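Long-range contacts in 336aa long hypothetical dTDP-glucose 4,6-dehydratase (Pyrococcus horikoshii, PDB 2HUN), which probably works as an NAD-dependent dTDP-glucose 4,6-dehydratase and holds bound NAD in a Rossmann-type domain: residues E96-S101 and S149-T154; V125-V130 and A153-S158; A157-V162 and A173-C178. All coordinates share one frame; numbering follows the deposited sequence.

Contact 1. Residues E96-S101 and S149-T154; sequences EIFLHS and SPYSAT. With NAD (nicotinamide-adenine-dinucleotide), chain C.
The ring of Phe-98 meets Tyr-151 where the latter's side chain leaves its helix, and the two side chains cross obliquely without stacking. CD2 of Phe-98 lies 3.9 Å from CB of Tyr-151 and about as far from its CA, while CE2 of Phe-98 reaches the near rim atom CD1 of the tyrosine at 4.1 Å. Seen from the tyrosine, Phe-98 CD2 sits at the ring edge, near the ring plane. Another place on that edge belongs to the cofactor: the ribose hydroxyl O2D of NAD lies in the plane of the phenol and is hydrogen-bonded to Tyr-151 OH at 2.7 Å, with either oxygen able to donate. CG of Tyr-151 is anti to the backbone N (chi1 159°); from there the phenol OH reaches the nicotinamide ribose. Ser-91, on helix 88-93, packs against both aromatic side chains.

One turn on, Thr-154 fits against the backbone of the other helix. Thr-154 OG1 stands 3.7 Å from Phe-98 CB. Thr-154 CG2 lies 3.9 Å from Leu-99 N. Turned back to its own helix, OG1 has the carbonyls of Pro-150 and Tyr-151 within hydrogen-bonding range for a single proton, and it also bonds to Asn-102 ND2. The helix starts with a capping box, in which Ser-152 N donates to Ser-149 OG at 3.2 Å and Ser-149 N donates to Ser-152 OG.

No hydrogen bond joins the two segments directly, but both hold NAD: Ser-101 OG accepts from the adenine N6A at 3.0 Å, and Tyr-151 binds the nicotinamide ribose. The buried apolar contact therefore ties together two polar grips on one cofactor, the tyrosine belonging to the YxxxK pair characteristic of short-chain dehydrogenases/reductases.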
loop_
_atom_site.group_PDB
_atom_site.type_symbol
_atom_site.label_atom_id
_atom_site.label_comp_id
_atom_site.label_asym_id
_atom_site.label_seq_id
_atom_site.Cartn_x
_atom_site.Cartn_y
_atom_site.Cartn_z
ATOM N N GLU A 96 -9.267 2.245 12.305
ATOM C CA GLU A 96 -8.735 3.595 12.454
ATOM C C GLU A 96 -7.392 3.569 13.156
ATOM O O GLU A 96 -6.440 4.219 12.737
ATOM C CB GLU A 96 -9.689 4.478 13.257
ATOM C CG GLU A 96 -11.127 4.412 12.810
ATOM C CD GLU A 96 -11.935 3.404 13.605
ATOM O OE1 GLU A 96 -11.642 2.194 13.530
ATOM O OE2 GLU A 96 -12.869 3.835 14.313
ATOM N N ILE A 97 -7.331 2.804 14.236
ATOM C CA ILE A 97 -6.115 2.675 15.018
ATOM C C ILE A 97 -4.942 2.258 14.130
ATOM O O ILE A 97 -3.819 2.736 14.290
ATOM C CB ILE A 97 -6.315 1.624 16.143
ATOM C CG1 ILE A 97 -7.420 2.096 17.094
ATOM C CG2 ILE A 97 -5.032 1.411 16.903
ATOM C CD1 ILE A 97 -7.738 1.119 18.215
ATOM N N PHE A 98 -5.206 1.375 13.177
ATOM C CA PHE A 98 -4.136 0.895 12.311
ATOM C C PHE A 98 -3.744 1.867 11.203
ATOM O O PHE A 98 -2.561 1.995 10.881
ATOM C CB PHE A 98 -4.520 -0.485 11.783
ATOM C CG PHE A 98 -4.698 -1.497 12.884
ATOM C CD1 PHE A 98 -5.752 -1.378 13.784
ATOM C CD2 PHE A 98 -3.773 -2.511 13.075
ATOM C CE1 PHE A 98 -5.877 -2.253 14.864
ATOM C CE2 PHE A 98 -3.890 -3.389 14.144
ATOM C CZ PHE A 98 -4.944 -3.259 15.041
ATOM N N LEU A 99 -4.724 2.568 10.642
ATOM C CA LEU A 99 -4.447 3.555 9.602
ATOM C C LEU A 99 -3.534 4.624 10.202
ATOM O O LEU A 99 -2.548 5.041 9.589
ATOM C CB LEU A 99 -5.743 4.223 9.126
ATOM C CG LEU A 99 -5.586 5.370 8.119
ATOM C CD1 LEU A 99 -5.279 4.801 6.744
ATOM C CD2 LEU A 99 -6.869 6.193 8.074
ATOM N N HIS A 100 -3.870 5.054 11.415
ATOM C CA HIS A 100 -3.101 6.089 12.097
ATOM C C HIS A 100 -1.654 5.725 12.414
ATOM O O HIS A 100 -0.729 6.436 12.027
ATOM C CB HIS A 100 -3.785 6.486 13.399
ATOM C CG HIS A 100 -3.015 7.499 14.186
ATOM N ND1 HIS A 100 -2.974 8.832 13.841
ATOM C CD2 HIS A 100 -2.227 7.368 15.279
ATOM C CE1 HIS A 100 -2.197 9.481 14.690
ATOM N NE2 HIS A 100 -1.730 8.616 15.573
ATOM N N SER A 101 -1.456 4.632 13.142
ATOM C CA SER A 101 -0.106 4.221 13.514
ATOM C C SER A 101 0.703 3.630 12.360
ATOM O O SER A 101 1.882 3.952 12.201
ATOM C CB SER A 101 -0.147 3.209 14.671
ATOM O OG SER A 101 -0.579 3.808 15.885
ATOM N N SER A 149 -6.465 -8.336 5.889
ATOM C CA SER A 149 -7.007 -7.676 7.079
ATOM C C SER A 149 -6.605 -6.210 7.077
ATOM O O SER A 149 -5.676 -5.822 6.374
ATOM C CB SER A 149 -6.487 -8.345 8.360
ATOM O OG SER A 149 -5.115 -8.050 8.592
ATOM N N PRO A 150 -7.307 -5.370 7.856
ATOM C CA PRO A 150 -6.947 -3.951 7.887
ATOM C C PRO A 150 -5.518 -3.798 8.391
ATOM O O PRO A 150 -4.798 -2.880 7.997
ATOM C CB PRO A 150 -7.974 -3.353 8.849
ATOM C CG PRO A 150 -9.186 -4.203 8.596
ATOM C CD PRO A 150 -8.582 -5.603 8.559
ATOM N N TYR A 151 -5.109 -4.702 9.270
ATOM C CA TYR A 151 -3.757 -4.645 9.793
ATOM C C TYR A 151 -2.732 -4.815 8.670
ATOM O O TYR A 151 -1.849 -3.973 8.497
ATOM C CB TYR A 151 -3.528 -5.738 10.845
ATOM C CG TYR A 151 -2.064 -6.070 11.059
ATOM C CD1 TYR A 151 -1.176 -5.112 11.549
ATOM C CD2 TYR A 151 -1.559 -7.332 10.735
ATOM C CE1 TYR A 151 0.182 -5.396 11.709
ATOM C CE2 TYR A 151 -0.196 -7.628 10.895
ATOM C CZ TYR A 151 0.666 -6.655 11.382
ATOM O OH TYR A 151 2.009 -6.930 11.564
ATOM N N SER A 152 -2.843 -5.906 7.914
ATOM C CA SER A 152 -1.885 -6.161 6.846
ATOM C C SER A 152 -2.063 -5.185 5.682
ATOM O O SER A 152 -1.109 -4.874 4.975
ATOM C CB SER A 152 -1.972 -7.624 6.363
ATOM O OG SER A 152 -3.254 -7.952 5.853
ATOM N N ALA A 153 -3.278 -4.679 5.500
ATOM C CA ALA A 153 -3.527 -3.729 4.422
ATOM C C ALA A 153 -2.857 -2.394 4.744
ATOM O O ALA A 153 -2.357 -1.707 3.839
ATOM C CB ALA A 153 -5.023 -3.534 4.218
ATOM N N THR A 154 -2.848 -2.025 6.023
ATOM C CA THR A 154 -2.219 -0.771 6.433
ATOM C C THR A 154 -0.700 -0.929 6.432
ATOM O O THR A 154 0.029 0.014 6.129
ATOM C CB THR A 154 -2.718 -0.298 7.819
ATOM O OG1 THR A 154 -2.542 -1.340 8.791
ATOM C CG2 THR A 154 -4.193 0.066 7.740
HETATM P PA NAD C . 4.572 -5.147 19.630
HETATM O O1A NAD C . 3.106 -5.031 19.574
HETATM O O2A NAD C . 5.201 -6.018 20.663
HETATM O O5B NAD C . 5.154 -3.668 19.843
HETATM C C5B NAD C . 4.835 -2.560 18.989
HETATM C C4B NAD C . 5.510 -1.361 19.669
HETATM O O4B NAD C . 5.318 -0.168 18.885
HETATM C C3B NAD C . 4.890 -1.086 21.069
HETATM O O3B NAD C . 5.926 -0.859 22.038
HETATM C C2B NAD C . 3.964 0.116 20.807
HETATM O O2B NAD C . 3.686 0.960 21.924
HETATM C C1B NAD C . 4.694 0.840 19.675
HETATM N N9A NAD C . 3.812 1.649 18.805
HETATM C C8A NAD C . 2.703 1.262 18.147
HETATM N N7A NAD C . 2.205 2.299 17.475
HETATM C C5A NAD C . 2.984 3.355 17.692
HETATM C C6A NAD C . 2.976 4.713 17.268
HETATM N N6A NAD C . 2.046 5.220 16.470
HETATM N N1A NAD C . 4.020 5.543 17.741
HETATM C C2A NAD C . 5.009 5.029 18.593
HETATM N N3A NAD C . 5.014 3.750 18.993
HETATM C C4A NAD C . 4.021 2.939 18.546
HETATM O O3 NAD C . 4.952 -5.823 18.243
HETATM P PN NAD C . 6.274 -6.341 17.544
HETATM O O1N NAD C . 5.957 -7.779 17.310
HETATM O O2N NAD C . 7.476 -6.095 18.368
HETATM O O5D NAD C . 6.270 -5.642 16.086
HETATM C C5D NAD C . 7.334 -4.828 15.583
HETATM C C4D NAD C . 7.189 -4.710 14.044
HETATM O O4D NAD C . 7.504 -5.959 13.405
HETATM C C3D NAD C . 5.774 -4.302 13.613
HETATM O O3D NAD C . 5.885 -3.302 12.568
HETATM C C2D NAD C . 5.160 -5.630 13.087
HETATM O O2D NAD C . 4.189 -5.353 12.074
HETATM C C1D NAD C . 6.394 -6.357 12.578
HETATM N N1N NAD C . 6.300 -7.832 12.584
HETATM C C2N NAD C . 6.234 -8.594 13.798
HETATM C C3N NAD C . 6.158 -9.996 13.716
HETATM C C7N NAD C . 6.096 -10.881 14.982
HETATM O O7N NAD C . 6.209 -12.107 14.856
HETATM N N7N NAD C . 5.940 -10.313 16.172
HETATM C C4N NAD C . 6.145 -10.637 12.451
HETATM C C5N NAD C . 6.208 -9.870 11.269
HETATM C C6N NAD C . 6.288 -8.469 11.320
#

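Contact 2. Residues V125-V130 and A153-S158; sequences VSTDEV and ATKAAS. With NAD (nicotinamide-adenine-dinucleotide), chain C.
Lys-155 runs from the helix across the end of strand 121-127 and closes on Val-125, its NZ donating to Val-125 O at 2.9 Å. The bond lies in the carbonyl plane, with a C=O...N angle of 153°. The same NZ also donates to O3D of the nicotinamide ribose at 2.9 Å, so strand and cofactor together fix NZ. Bends at chi2 and chi3 (-63° and -68°) fold the chain over Ser-126, whose CA lies 3.9 Å from CE of Lys-155. The hydroxyl of Ser-126 is bound instead to Asp-159 OD1.

Looser than this closely held end is the contact of Thr-127, which crosses the lysine side chain at about a right angle, its CG2 touching CG of Lys-155 at 4.1 Å, while its CB faces the nicotinamide at C6N. Farther on, CG1 of Val-130 makes a separate close contact with the helix backbone, 3.8 Å from Ala-156 N, and meets the alanine CB at 4.0 Å. An ST turn, in which Glu-129 N donates to Thr-127 OG1 at 3.0 Å, carries the chain round from the strand to this valine. Beyond the contact, at the partly exposed Glu-129, the side chain packs on Tyr-151 and Ser-152.

A lysine one helical turn after the tyrosine, bound to the nicotinamide ribose beside a strand end, is typical of the Tyr-Lys site in extended short-chain dehydrogenases/reductases.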
loop_
_atom_site.group_PDB
_atom_site.type_symbol
_atom_site.label_atom_id
_atom_site.label_comp_id
_atom_site.label_asym_id
_atom_site.label_seq_id
_atom_site.Cartn_x
_atom_site.Cartn_y
_atom_site.Cartn_z
ATOM N N VAL A 125 10.377 -1.799 8.897
ATOM C CA VAL A 125 10.068 -3.184 9.251
ATOM C C VAL A 125 8.606 -3.522 8.914
ATOM O O VAL A 125 7.670 -2.837 9.345
ATOM C CB VAL A 125 10.333 -3.450 10.757
ATOM C CG1 VAL A 125 10.097 -4.932 11.079
ATOM C CG2 VAL A 125 11.768 -3.078 11.101
ATOM N N SER A 126 8.414 -4.587 8.143
ATOM C CA SER A 126 7.074 -4.982 7.736
ATOM C C SER A 126 6.831 -6.478 7.966
ATOM O O SER A 126 7.661 -7.161 8.580
ATOM C CB SER A 126 6.858 -4.602 6.263
ATOM O OG SER A 126 5.495 -4.681 5.891
ATOM N N THR A 127 5.717 -6.988 7.441
ATOM C CA THR A 127 5.325 -8.381 7.660
ATOM C C THR A 127 5.057 -9.272 6.450
ATOM O O THR A 127 4.696 -8.801 5.369
ATOM C CB THR A 127 4.060 -8.429 8.537
ATOM O OG1 THR A 127 3.595 -9.777 8.649
ATOM C CG2 THR A 127 2.973 -7.584 7.924
ATOM N N ASP A 128 5.201 -10.578 6.667
ATOM C CA ASP A 128 4.964 -11.579 5.629
ATOM C C ASP A 128 3.476 -11.618 5.281
ATOM O O ASP A 128 3.079 -12.160 4.247
ATOM C CB ASP A 128 5.440 -12.963 6.111
ATOM C CG ASP A 128 4.651 -13.489 7.325
ATOM O OD1 ASP A 128 4.090 -12.684 8.098
ATOM O OD2 ASP A 128 4.610 -14.724 7.512
ATOM N N GLU A 129 2.652 -11.027 6.142
ATOM C CA GLU A 129 1.215 -11.010 5.904
ATOM C C GLU A 129 0.786 -10.099 4.758
ATOM O O GLU A 129 -0.332 -10.230 4.255
ATOM C CB GLU A 129 0.458 -10.616 7.179
ATOM C CG GLU A 129 0.411 -11.715 8.240
ATOM C CD GLU A 129 -0.483 -11.343 9.416
ATOM O OE1 GLU A 129 -1.706 -11.192 9.215
ATOM O OE2 GLU A 129 0.041 -11.191 10.535
ATOM N N VAL A 130 1.654 -9.185 4.333
ATOM C CA VAL A 130 1.283 -8.288 3.238
ATOM C C VAL A 130 0.962 -9.057 1.961
ATOM O O VAL A 130 0.130 -8.626 1.174
ATOM C CB VAL A 130 2.391 -7.253 2.929
ATOM C CG1 VAL A 130 2.494 -6.247 4.068
ATOM C CG2 VAL A 130 3.725 -7.963 2.712
ATOM N N ALA A 153 -3.278 -4.679 5.500
ATOM C CA ALA A 153 -3.527 -3.729 4.422
ATOM C C ALA A 153 -2.857 -2.394 4.744
ATOM O O ALA A 153 -2.357 -1.707 3.839
ATOM C CB ALA A 153 -5.023 -3.534 4.218
ATOM N N THR A 154 -2.848 -2.025 6.023
ATOM C CA THR A 154 -2.219 -0.771 6.433
ATOM C C THR A 154 -0.700 -0.929 6.432
ATOM O O THR A 154 0.029 0.014 6.129
ATOM C CB THR A 154 -2.718 -0.298 7.819
ATOM O OG1 THR A 154 -2.542 -1.340 8.791
ATOM C CG2 THR A 154 -4.193 0.066 7.740
ATOM N N LYS A 155 -0.215 -2.120 6.763
ATOM C CA LYS A 155 1.226 -2.351 6.722
ATOM C C LYS A 155 1.640 -2.275 5.250
ATOM O O LYS A 155 2.660 -1.673 4.917
ATOM C CB LYS A 155 1.589 -3.726 7.291
ATOM C CG LYS A 155 1.472 -3.834 8.810
ATOM C CD LYS A 155 2.447 -2.902 9.540
ATOM C CE LYS A 155 3.898 -3.337 9.340
ATOM N NZ LYS A 155 4.868 -2.399 9.992
ATOM N N ALA A 156 0.839 -2.884 4.375
ATOM C CA ALA A 156 1.109 -2.894 2.932
ATOM C C ALA A 156 1.095 -1.476 2.387
ATOM O O ALA A 156 1.950 -1.108 1.588
ATOM C CB ALA A 156 0.069 -3.742 2.193
ATOM N N ALA A 157 0.119 -0.685 2.825
ATOM C CA ALA A 157 0.006 0.701 2.398
ATOM C C ALA A 157 1.241 1.479 2.822
ATOM O O ALA A 157 1.736 2.314 2.062
ATOM C CB ALA A 157 -1.244 1.346 2.997
ATOM N N SER A 158 1.742 1.218 4.031
ATOM C CA SER A 158 2.930 1.921 4.502
ATOM C C SER A 158 4.142 1.541 3.654
ATOM O O SER A 158 4.975 2.394 3.354
ATOM C CB SER A 158 3.196 1.652 5.996
ATOM O OG SER A 158 3.604 0.319 6.252
HETATM P PA NAD C . 4.572 -5.147 19.630
HETATM O O1A NAD C . 3.106 -5.031 19.574
HETATM O O2A NAD C . 5.201 -6.018 20.663
HETATM O O5B NAD C . 5.154 -3.668 19.843
HETATM C C5B NAD C . 4.835 -2.560 18.989
HETATM C C4B NAD C . 5.510 -1.361 19.669
HETATM O O4B NAD C . 5.318 -0.168 18.885
HETATM C C3B NAD C . 4.890 -1.086 21.069
HETATM O O3B NAD C . 5.926 -0.859 22.038
HETATM C C2B NAD C . 3.964 0.116 20.807
HETATM O O2B NAD C . 3.686 0.960 21.924
HETATM C C1B NAD C . 4.694 0.840 19.675
HETATM N N9A NAD C . 3.812 1.649 18.805
HETATM C C8A NAD C . 2.703 1.262 18.147
HETATM N N7A NAD C . 2.205 2.299 17.475
HETATM C C5A NAD C . 2.984 3.355 17.692
HETATM C C6A NAD C . 2.976 4.713 17.268
HETATM N N6A NAD C . 2.046 5.220 16.470
HETATM N N1A NAD C . 4.020 5.543 17.741
HETATM C C2A NAD C . 5.009 5.029 18.593
HETATM N N3A NAD C . 5.014 3.750 18.993
HETATM C C4A NAD C . 4.021 2.939 18.546
HETATM O O3 NAD C . 4.952 -5.823 18.243
HETATM P PN NAD C . 6.274 -6.341 17.544
HETATM O O1N NAD C . 5.957 -7.779 17.310
HETATM O O2N NAD C . 7.476 -6.095 18.368
HETATM O O5D NAD C . 6.270 -5.642 16.086
HETATM C C5D NAD C . 7.334 -4.828 15.583
HETATM C C4D NAD C . 7.189 -4.710 14.044
HETATM O O4D NAD C . 7.504 -5.959 13.405
HETATM C C3D NAD C . 5.774 -4.302 13.613
HETATM O O3D NAD C . 5.885 -3.302 12.568
HETATM C C2D NAD C . 5.160 -5.630 13.087
HETATM O O2D NAD C . 4.189 -5.353 12.074
HETATM C C1D NAD C . 6.394 -6.357 12.578
HETATM N N1N NAD C . 6.300 -7.832 12.584
HETATM C C2N NAD C . 6.234 -8.594 13.798
HETATM C C3N NAD C . 6.158 -9.996 13.716
HETATM C C7N NAD C . 6.096 -10.881 14.982
HETATM O O7N NAD C . 6.209 -12.107 14.856
HETATM N N7N NAD C . 5.940 -10.313 16.172
HETATM C C4N NAD C . 6.145 -10.637 12.451
HETATM C C5N NAD C . 6.208 -9.870 11.269
HETATM C C6N NAD C . 6.288 -8.469 11.320
#

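Contact 3. Residues A157-V162 and A173-C178; sequences ASDMLV and ASITRC. With NAD (nicotinamide-adenine-dinucleotide), chain C.
Arg-177 grips Asp-159 side-on, with NE and NH2 both donating to the single oxygen OD2. Each bond is 2.9 Å long and noticeably bent at the hydrogen. NE meets the oxygen nearly in line with its C-O bond, whereas NH2 comes in on the anti side, 18° out of the carboxylate plane. OD2 itself lies in the guanidinium plane, and the two flat groups are 26° apart as the side chains reach toward each other tip to tip. The arginine chain is extended from CG to NE, which brings NE across to the helix. Other partners anchor both residues: Tyr-131 OH bonds to NH1 and Ser-126 OG to Asp-159 OD1. This network satisfies buried charge and would be expected to keep the aspartate ionised.

Beside the salt bridge, CE of Met-160 lies near the guanidinium plane, at its edge, 4.2 Å from NH2 of Arg-177. Packing then becomes largely apolar. Ile-175 extends CD1 to within 3.6 Å of the Asp-159 carbonyl O, and its CG1 meets CG1 of Val-162 tip to tip at 3.8 Å. Ala-173 adds a more distant touch, its CB 4.4 Å from the same valine methyl.

Ala-173, Ile-175 and Arg-177 all direct their side chains at helix 150-168, which runs roughly antiparallel to their strand (157°). Strand 121-127 pairs in parallel with strand 172-182 in the mixed sheet, with strand 239-242 also pairing with the latter, while helix 96-116 packs against the helix at Leu-161 and Val-162.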
loop_
_atom_site.group_PDB
_atom_site.type_symbol
_atom_site.label_atom_id
_atom_site.label_comp_id
_atom_site.label_asym_id
_atom_site.label_seq_id
_atom_site.Cartn_x
_atom_site.Cartn_y
_atom_site.Cartn_z
ATOM N N ALA A 157 0.119 -0.685 2.825
ATOM C CA ALA A 157 0.006 0.701 2.398
ATOM C C ALA A 157 1.241 1.479 2.822
ATOM O O ALA A 157 1.736 2.314 2.062
ATOM C CB ALA A 157 -1.244 1.346 2.997
ATOM N N SER A 158 1.742 1.218 4.031
ATOM C CA SER A 158 2.930 1.921 4.502
ATOM C C SER A 158 4.142 1.541 3.654
ATOM O O SER A 158 4.975 2.394 3.354
ATOM C CB SER A 158 3.196 1.652 5.996
ATOM O OG SER A 158 3.604 0.319 6.252
ATOM N N ASP A 159 4.245 0.273 3.261
ATOM C CA ASP A 159 5.364 -0.156 2.412
ATOM C C ASP A 159 5.380 0.677 1.122
ATOM O O ASP A 159 6.430 1.152 0.684
ATOM C CB ASP A 159 5.236 -1.639 2.028
ATOM C CG ASP A 159 5.545 -2.579 3.176
ATOM O OD1 ASP A 159 5.771 -2.092 4.299
ATOM O OD2 ASP A 159 5.561 -3.813 2.953
ATOM N N MET A 160 4.212 0.843 0.510
ATOM C CA MET A 160 4.108 1.595 -0.735
ATOM C C MET A 160 4.598 3.038 -0.591
ATOM O O MET A 160 5.281 3.558 -1.487
ATOM C CB MET A 160 2.658 1.575 -1.260
ATOM C CG MET A 160 2.142 0.189 -1.643
ATOM S SD MET A 160 3.254 -0.720 -2.760
ATOM C CE MET A 160 4.209 -1.663 -1.637
ATOM N N LEU A 161 4.256 3.687 0.524
ATOM C CA LEU A 161 4.691 5.067 0.740
ATOM C C LEU A 161 6.211 5.109 0.821
ATOM O O LEU A 161 6.845 5.984 0.237
ATOM C CB LEU A 161 4.093 5.645 2.030
ATOM C CG LEU A 161 2.565 5.700 2.117
ATOM C CD1 LEU A 161 2.153 6.367 3.426
ATOM C CD2 LEU A 161 2.008 6.463 0.932
ATOM N N VAL A 162 6.797 4.154 1.534
ATOM C CA VAL A 162 8.248 4.114 1.654
ATOM C C VAL A 162 8.921 3.982 0.290
ATOM O O VAL A 162 9.902 4.665 0.016
ATOM C CB VAL A 162 8.711 2.957 2.564
ATOM C CG1 VAL A 162 10.224 2.842 2.532
ATOM C CG2 VAL A 162 8.250 3.214 3.986
ATOM N N ALA A 173 16.684 4.209 1.958
ATOM C CA ALA A 173 15.765 3.375 2.713
ATOM C C ALA A 173 15.510 1.991 2.138
ATOM O O ALA A 173 15.412 1.822 0.927
ATOM C CB ALA A 173 14.443 4.108 2.864
ATOM N N SER A 174 15.407 1.008 3.027
ATOM C CA SER A 174 15.110 -0.370 2.641
ATOM C C SER A 174 13.915 -0.829 3.473
ATOM O O SER A 174 13.590 -0.218 4.490
ATOM C CB SER A 174 16.292 -1.301 2.910
ATOM O OG SER A 174 17.395 -0.997 2.083
ATOM N N ILE A 175 13.269 -1.903 3.029
ATOM C CA ILE A 175 12.117 -2.465 3.720
ATOM C C ILE A 175 12.413 -3.927 4.035
ATOM O O ILE A 175 13.010 -4.633 3.220
ATOM C CB ILE A 175 10.848 -2.429 2.829
ATOM C CG1 ILE A 175 10.426 -0.986 2.547
ATOM C CG2 ILE A 175 9.714 -3.201 3.496
ATOM C CD1 ILE A 175 9.347 -0.877 1.474
ATOM N N THR A 176 12.015 -4.374 5.223
ATOM C CA THR A 176 12.195 -5.773 5.591
ATOM C C THR A 176 10.820 -6.401 5.843
ATOM O O THR A 176 9.888 -5.723 6.297
ATOM C CB THR A 176 13.056 -5.933 6.871
ATOM O OG1 THR A 176 12.452 -5.214 7.954
ATOM C CG2 THR A 176 14.461 -5.394 6.637
ATOM N N ARG A 177 10.693 -7.685 5.530
ATOM C CA ARG A 177 9.450 -8.419 5.754
ATOM C C ARG A 177 9.839 -9.772 6.336
ATOM O O ARG A 177 10.533 -10.566 5.691
ATOM C CB ARG A 177 8.669 -8.596 4.438
ATOM C CG ARG A 177 7.985 -7.322 3.941
ATOM C CD ARG A 177 7.441 -7.493 2.532
ATOM N NE ARG A 177 6.775 -6.291 2.028
ATOM C CZ ARG A 177 6.543 -6.075 0.733
ATOM N NH1 ARG A 177 6.931 -6.977 -0.161
ATOM N NH2 ARG A 177 5.926 -4.969 0.335
ATOM N N CYS A 178 9.391 -10.033 7.558
ATOM C CA CYS A 178 9.732 -11.276 8.234
ATOM C C CYS A 178 8.520 -12.097 8.650
ATOM O O CYS A 178 7.401 -11.589 8.751
ATOM C CB CYS A 178 10.556 -10.967 9.483
ATOM S SG CYS A 178 9.581 -10.092 10.726
HETATM P PA NAD C . 4.572 -5.147 19.630
HETATM O O1A NAD C . 3.106 -5.031 19.574
HETATM O O2A NAD C . 5.201 -6.018 20.663
HETATM O O5B NAD C . 5.154 -3.668 19.843
HETATM C C5B NAD C . 4.835 -2.560 18.989
HETATM C C4B NAD C . 5.510 -1.361 19.669
HETATM O O4B NAD C . 5.318 -0.168 18.885
HETATM C C3B NAD C . 4.890 -1.086 21.069
HETATM O O3B NAD C . 5.926 -0.859 22.038
HETATM C C2B NAD C . 3.964 0.116 20.807
HETATM O O2B NAD C . 3.686 0.960 21.924
HETATM C C1B NAD C . 4.694 0.840 19.675
HETATM N N9A NAD C . 3.812 1.649 18.805
HETATM C C8A NAD C . 2.703 1.262 18.147
HETATM N N7A NAD C . 2.205 2.299 17.475
HETATM C C5A NAD C . 2.984 3.355 17.692
HETATM C C6A NAD C . 2.976 4.713 17.268
HETATM N N6A NAD C . 2.046 5.220 16.470
HETATM N N1A NAD C . 4.020 5.543 17.741
HETATM C C2A NAD C . 5.009 5.029 18.593
HETATM N N3A NAD C . 5.014 3.750 18.993
HETATM C C4A NAD C . 4.021 2.939 18.546
HETATM O O3 NAD C . 4.952 -5.823 18.243
HETATM P PN NAD C . 6.274 -6.341 17.544
HETATM O O1N NAD C . 5.957 -7.779 17.310
HETATM O O2N NAD C . 7.476 -6.095 18.368
HETATM O O5D NAD C . 6.270 -5.642 16.086
HETATM C C5D NAD C . 7.334 -4.828 15.583
HETATM C C4D NAD C . 7.189 -4.710 14.044
HETATM O O4D NAD C . 7.504 -5.959 13.405
HETATM C C3D NAD C . 5.774 -4.302 13.613
HETATM O O3D NAD C . 5.885 -3.302 12.568
HETATM C C2D NAD C . 5.160 -5.630 13.087
HETATM O O2D NAD C . 4.189 -5.353 12.074
HETATM C C1D NAD C . 6.394 -6.357 12.578
HETATM N N1N NAD C . 6.300 -7.832 12.584
HETATM C C2N NAD C . 6.234 -8.594 13.798
HETATM C C3N NAD C . 6.158 -9.996 13.716
HETATM C C7N NAD C . 6.096 -10.881 14.982
HETATM O O7N NAD C . 6.209 -12.107 14.856
HETATM N N7N NAD C . 5.940 -10.313 16.172
HETATM C C4N NAD C . 6.145 -10.637 12.451
HETATM C C5N NAD C . 6.208 -9.870 11.269
HETATM C C6N NAD C . 6.288 -8.469 11.320
#

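All three contacts use helix 150-168, taking successive parts of it from its N-terminal end onward. Contact 1 joins it to helix 96-116; contacts 2 and 3 set it on strands 121-127 and 172-182, neighbours in the central sheet. The centres of contacts 1 and 2 are about 9 Å apart, those of 2 and 3 about 7 Å, and those of 1 and 3 about 14 Å. Contacts 1 and 2 share Ala-153 and Thr-154; contacts 2 and 3 share Ala-157 and Ser-158. Each touches NAD and the second subunit, so this one helix links the cofactor pocket, the sheet and the dimer interface.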